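Local coordinates for fluoroacetyl-CoA-specific thioesterase-like domain-containing protein (PDB 3QOO) that is of unknown function but adopts a hot-dog fold and probably acts as a thioesterase related to those specific for fluoroacetyl-CoA, at residues P78-T90 with L101-A113. Sequence-based numbering, arbitrary orientation. Where two conformers were deposited one is given.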
loop_
_atom_site.group_PDB
_atom_site.type_symbol
_atom_site.label_atom_id
_atom_site.label_comp_id
_atom_site.label_asym_id
_atom_site.label_seq_id
_atom_site.Cartn_x
_atom_site.Cartn_y
_atom_site.Cartn_z
ATOM N N PRO A 78 11.349 10.807 4.954
ATOM C CA PRO A 78 11.569 10.530 3.553
ATOM C C PRO A 78 12.775 9.623 3.298
ATOM O O PRO A 78 13.861 9.872 3.805
ATOM C CB PRO A 78 11.749 11.930 2.950
ATOM C CG PRO A 78 12.318 12.754 4.094
ATOM C CD PRO A 78 11.523 12.254 5.278
ATOM N N ALA A 79 12.586 8.616 2.459
ATOM C CA ALA A 79 13.661 7.758 1.954
ATOM C C ALA A 79 13.954 8.230 0.535
ATOM O O ALA A 79 13.221 7.920 -0.397
ATOM C CB ALA A 79 13.243 6.288 1.994
ATOM N N VAL A 80 15.002 9.021 0.385
ATOM C CA VAL A 80 15.288 9.681 -0.884
ATOM C C VAL A 80 15.778 8.679 -1.950
ATOM O O VAL A 80 16.345 7.624 -1.647
ATOM C CB VAL A 80 16.403 10.782 -0.621
ATOM C CG1 VAL A 80 17.760 10.166 -0.332
ATOM C CG2 VAL A 80 16.519 11.814 -1.745
ATOM N N LEU A 81 15.605 9.061 -3.213
ATOM C CA LEU A 81 16.238 8.344 -4.298
ATOM C C LEU A 81 17.714 8.085 -3.959
ATOM O O LEU A 81 18.424 8.982 -3.520
ATOM C CB LEU A 81 16.229 9.187 -5.557
ATOM C CG LEU A 81 14.934 9.262 -6.293
ATOM C CD1 LEU A 81 15.019 10.518 -7.195
ATOM C CD2 LEU A 81 14.707 7.992 -7.100
ATOM N N GLY A 82 18.162 6.857 -4.192
ATOM C CA GLY A 82 19.554 6.446 -3.956
ATOM C C GLY A 82 19.799 5.968 -2.533
ATOM O O GLY A 82 20.875 5.432 -2.236
ATOM N N ASP A 83 18.828 6.157 -1.646
ATOM C CA ASP A 83 18.905 5.615 -0.289
ATOM C C ASP A 83 18.797 4.117 -0.322
ATOM O O ASP A 83 18.186 3.574 -1.209
ATOM C CB ASP A 83 17.718 6.151 0.493
ATOM C CG ASP A 83 17.839 6.034 1.996
ATOM O OD1 ASP A 83 18.943 5.809 2.548
ATOM O OD2 ASP A 83 16.788 6.263 2.653
ATOM N N ASP A 84 19.441 3.459 0.636
ATOM C CA ASP A 84 19.264 2.030 0.873
ATOM C C ASP A 84 18.446 1.865 2.113
ATOM O O ASP A 84 18.848 2.274 3.209
ATOM C CB ASP A 84 20.599 1.320 0.989
ATOM C CG ASP A 84 21.224 1.169 -0.343
ATOM O OD1 ASP A 84 20.625 0.481 -1.182
ATOM O OD2 ASP A 84 22.292 1.729 -0.554
ATOM N N VAL A 85 17.283 1.278 1.946
ATOM C CA VAL A 85 16.318 1.063 3.014
ATOM C C VAL A 85 16.273 -0.403 3.420
ATOM O O VAL A 85 16.005 -1.266 2.586
ATOM C CB VAL A 85 14.899 1.548 2.591
ATOM C CG1 VAL A 85 13.934 1.393 3.728
ATOM C CG2 VAL A 85 14.954 3.001 2.120
ATOM N N THR A 86 16.576 -0.655 4.692
ATOM C CA THR A 86 16.503 -2.009 5.236
ATOM C C THR A 86 15.091 -2.250 5.776
ATOM O O THR A 86 14.636 -1.547 6.675
ATOM C CB THR A 86 17.541 -2.220 6.331
ATOM O OG1 THR A 86 18.822 -1.986 5.762
ATOM C CG2 THR A 86 17.474 -3.601 6.945
ATOM N N PHE A 87 14.420 -3.251 5.223
ATOM C CA PHE A 87 13.113 -3.692 5.670
ATOM C C PHE A 87 13.250 -4.914 6.535
ATOM O O PHE A 87 13.952 -5.870 6.163
ATOM C CB PHE A 87 12.223 -4.041 4.485
ATOM C CG PHE A 87 11.731 -2.883 3.684
ATOM C CD1 PHE A 87 10.395 -2.527 3.727
ATOM C CD2 PHE A 87 12.575 -2.183 2.844
ATOM C CE1 PHE A 87 9.905 -1.491 2.934
ATOM C CE2 PHE A 87 12.068 -1.117 2.090
ATOM C CZ PHE A 87 10.748 -0.775 2.136
ATOM N N THR A 88 12.558 -4.889 7.677
ATOM C CA THR A 88 12.477 -6.037 8.573
ATOM C C THR A 88 11.004 -6.362 8.749
ATOM O O THR A 88 10.230 -5.483 9.164
ATOM C CB THR A 88 13.098 -5.743 9.941
ATOM O OG1 THR A 88 14.431 -5.273 9.765
ATOM C CG2 THR A 88 13.115 -7.018 10.796
ATOM N N VAL A 89 10.622 -7.579 8.372
ATOM C CA VAL A 89 9.279 -8.056 8.529
ATOM C C VAL A 89 9.264 -9.252 9.460
ATOM O O VAL A 89 10.080 -10.155 9.288
ATOM C CB VAL A 89 8.644 -8.356 7.153
ATOM C CG1 VAL A 89 7.288 -9.017 7.297
ATOM C CG2 VAL A 89 8.501 -7.048 6.344
ATOM N N THR A 90 8.362 -9.223 10.428
ATOM C CA THR A 90 8.366 -10.135 11.574
ATOM C C THR A 90 6.984 -10.695 11.825
ATOM O O THR A 90 6.009 -9.947 11.821
ATOM C CB THR A 90 8.788 -9.393 12.856
ATOM O OG1 THR A 90 10.041 -8.737 12.631
ATOM C CG2 THR A 90 8.906 -10.348 14.043
ATOM N N LEU A 101 1.908 -9.835 10.348
ATOM C CA LEU A 101 3.303 -9.478 10.362
ATOM C C LEU A 101 3.468 -7.985 10.535
ATOM O O LEU A 101 2.682 -7.207 9.985
ATOM C CB LEU A 101 3.952 -9.911 9.048
ATOM C CG LEU A 101 3.788 -11.420 8.757
ATOM C CD1 LEU A 101 2.654 -11.655 7.767
ATOM C CD2 LEU A 101 5.065 -12.012 8.210
ATOM N N SER A 102 4.484 -7.584 11.291
ATOM C CA SER A 102 4.848 -6.202 11.415
ATOM C C SER A 102 6.051 -5.891 10.523
ATOM O O SER A 102 6.771 -6.787 10.101
ATOM C CB SER A 102 5.195 -5.922 12.853
ATOM O OG SER A 102 6.295 -6.679 13.274
HETATM N N MSE A 103 6.234 -4.611 10.245
HETATM C CA MSE A 103 7.286 -4.144 9.352
HETATM C C MSE A 103 7.909 -2.883 9.903
HETATM O O MSE A 103 7.216 -1.998 10.426
HETATM C CB MSE A 103 6.707 -3.860 7.949
HETATM C CG MSE A 103 7.685 -3.404 6.908
HETATM SE SE MSE A 103 7.982 -1.479 6.851
HETATM C CE MSE A 103 6.427 -0.980 5.763
ATOM N N LYS A 104 9.226 -2.799 9.762
ATOM C CA LYS A 104 9.956 -1.583 10.003
ATOM C C LYS A 104 10.941 -1.392 8.878
ATOM O O LYS A 104 11.593 -2.335 8.454
ATOM C CB LYS A 104 10.669 -1.601 11.374
ATOM C CG LYS A 104 11.142 -0.236 11.871
ATOM C CD LYS A 104 11.377 -0.267 13.377
ATOM C CE LYS A 104 11.893 1.067 13.907
ATOM N NZ LYS A 104 12.071 0.979 15.385
ATOM N N ALA A 105 11.020 -0.171 8.396
ATOM C CA ALA A 105 11.933 0.247 7.345
ATOM C C ALA A 105 12.814 1.336 7.900
ATOM O O ALA A 105 12.336 2.341 8.417
ATOM C CB ALA A 105 11.154 0.723 6.119
ATOM N N ASP A 106 14.122 1.149 7.745
ATOM C CA ASP A 106 15.124 2.036 8.304
ATOM C C ASP A 106 16.192 2.294 7.259
ATOM O O ASP A 106 16.417 1.506 6.344
ATOM C CB ASP A 106 15.784 1.379 9.530
ATOM C CG ASP A 106 14.780 0.889 10.545
ATOM O OD1 ASP A 106 14.630 -0.349 10.721
ATOM O OD2 ASP A 106 14.119 1.726 11.151
ATOM N N ASP A 107 16.866 3.409 7.390
ATOM C CA ASP A 107 18.041 3.646 6.607
ATOM C C ASP A 107 19.105 4.112 7.551
ATOM O O ASP A 107 18.905 4.120 8.767
ATOM C CB ASP A 107 17.711 4.588 5.449
ATOM C CG ASP A 107 17.441 6.043 5.876
ATOM O OD1 ASP A 107 17.744 6.412 7.031
ATOM O OD2 ASP A 107 16.887 6.820 5.065
ATOM N N PRO A 108 20.267 4.471 7.016
ATOM C CA PRO A 108 21.363 4.868 7.892
ATOM C C PRO A 108 21.043 6.026 8.849
ATOM O O PRO A 108 21.715 6.205 9.877
ATOM C CB PRO A 108 22.444 5.321 6.896
ATOM C CG PRO A 108 22.095 4.592 5.620
ATOM C CD PRO A 108 20.631 4.535 5.585
ATOM N N HIS A 109 20.048 6.828 8.502
ATOM C CA HIS A 109 19.706 7.978 9.295
ATOM C C HIS A 109 18.595 7.728 10.283
ATOM O O HIS A 109 18.333 8.571 11.091
ATOM C CB HIS A 109 19.350 9.147 8.384
ATOM C CG HIS A 109 20.482 9.547 7.510
ATOM N ND1 HIS A 109 21.492 10.376 7.952
ATOM C CD2 HIS A 109 20.828 9.155 6.268
ATOM C CE1 HIS A 109 22.389 10.509 6.992
ATOM N NE2 HIS A 109 22.010 9.774 5.963
ATOM N N GLY A 110 17.982 6.563 10.255
ATOM C CA GLY A 110 16.915 6.202 11.173
ATOM C C GLY A 110 15.691 5.622 10.469
ATOM O O GLY A 110 15.711 5.323 9.286
ATOM N N PRO A 111 14.598 5.456 11.215
ATOM C CA PRO A 111 13.377 4.868 10.673
ATOM C C PRO A 111 12.722 5.758 9.622
ATOM O O PRO A 111 12.677 6.985 9.802
ATOM C CB PRO A 111 12.472 4.744 11.901
ATOM C CG PRO A 111 13.297 4.947 13.087
ATOM C CD PRO A 111 14.519 5.695 12.676
ATOM N N VAL A 112 12.204 5.137 8.571
ATOM C CA VAL A 112 11.490 5.854 7.543
ATOM C C VAL A 112 10.014 5.443 7.438
ATOM O O VAL A 112 9.198 6.230 6.957
ATOM C CB VAL A 112 12.177 5.784 6.178
ATOM C CG1 VAL A 112 13.507 6.528 6.213
ATOM C CG2 VAL A 112 12.383 4.346 5.685
ATOM N N ALA A 113 9.665 4.222 7.832
ATOM C CA ALA A 113 8.275 3.762 7.768
ATOM C C ALA A 113 8.094 2.568 8.677
ATOM O O ALA A 113 9.061 1.857 9.024
ATOM C CB ALA A 113 7.845 3.382 6.347
HETATM O O HOH W 1 14.621 -2.604 9.408
#
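Ala-105 sets its methyl over one face of the Phe-87 ring, a CH-pi contact with CB 4.1 Å from the ring centroid and only 12° off the normal. The selenium of Met-103 (selenomethionine) reaches the same ring obliquely, SE lying 4.1 Å from Phe-87 CD1 in a Met-aromatic contact. Its chain leaves with CG anti to the backbone N (chi1 -178°) and then bends twice; CG rests 3.8 Å from Val-89 CG2, while the other branch, Val-89 CG1, meets Leu-101 CD2. Val-85 CG1 also touches the Ala-105 methyl, from the side away from the Met-103 selenium, and reaches Val-112 CG2, extending the apolar row. Helix 41-56 packs on this face, with Thr-47 and Leu-51 against Phe-87, Met-48 against Met-103 and Ile-55 against Val-89.

Six backbone hydrogen bonds join strands 84-90 and 101-107, two each in the pairs Thr-86/Asp-106, Thr-88/Lys-104 and Thr-90/Ser-102, whose side chains lie on the other face. There a water bridges Thr-86 O and Thr-88 OG1, lying 2.7 Å from Thr-88 OG1, and in one of its two conformers Asp-106 joins through OD1; Thr-88 OG1 also bonds Arg-17.

Where strand 84-90 begins and strand 101-107 ends, the side chains of Asp-83 and Asp-107 cross at about a right angle, their carboxylate planes 64° apart, with Asp-83 OD2 2.5 Å from Asp-107 OD2. So short a distance suggests that one of the acids is protonated. Asp-107 OD1 accepts the His-109 N-H from above the carboxylate plane, forming an Asx turn, and makes a salt bridge to Arg-134 of the second subunit.

Strands 84-95 and 98-107 thus form an antiparallel beta hairpin, followed by a tight turn and a classic beta bulge at Val-112 and Ala-113 opposite Ala-105, within a sheet that wraps a central helix as in the hot-dog fold.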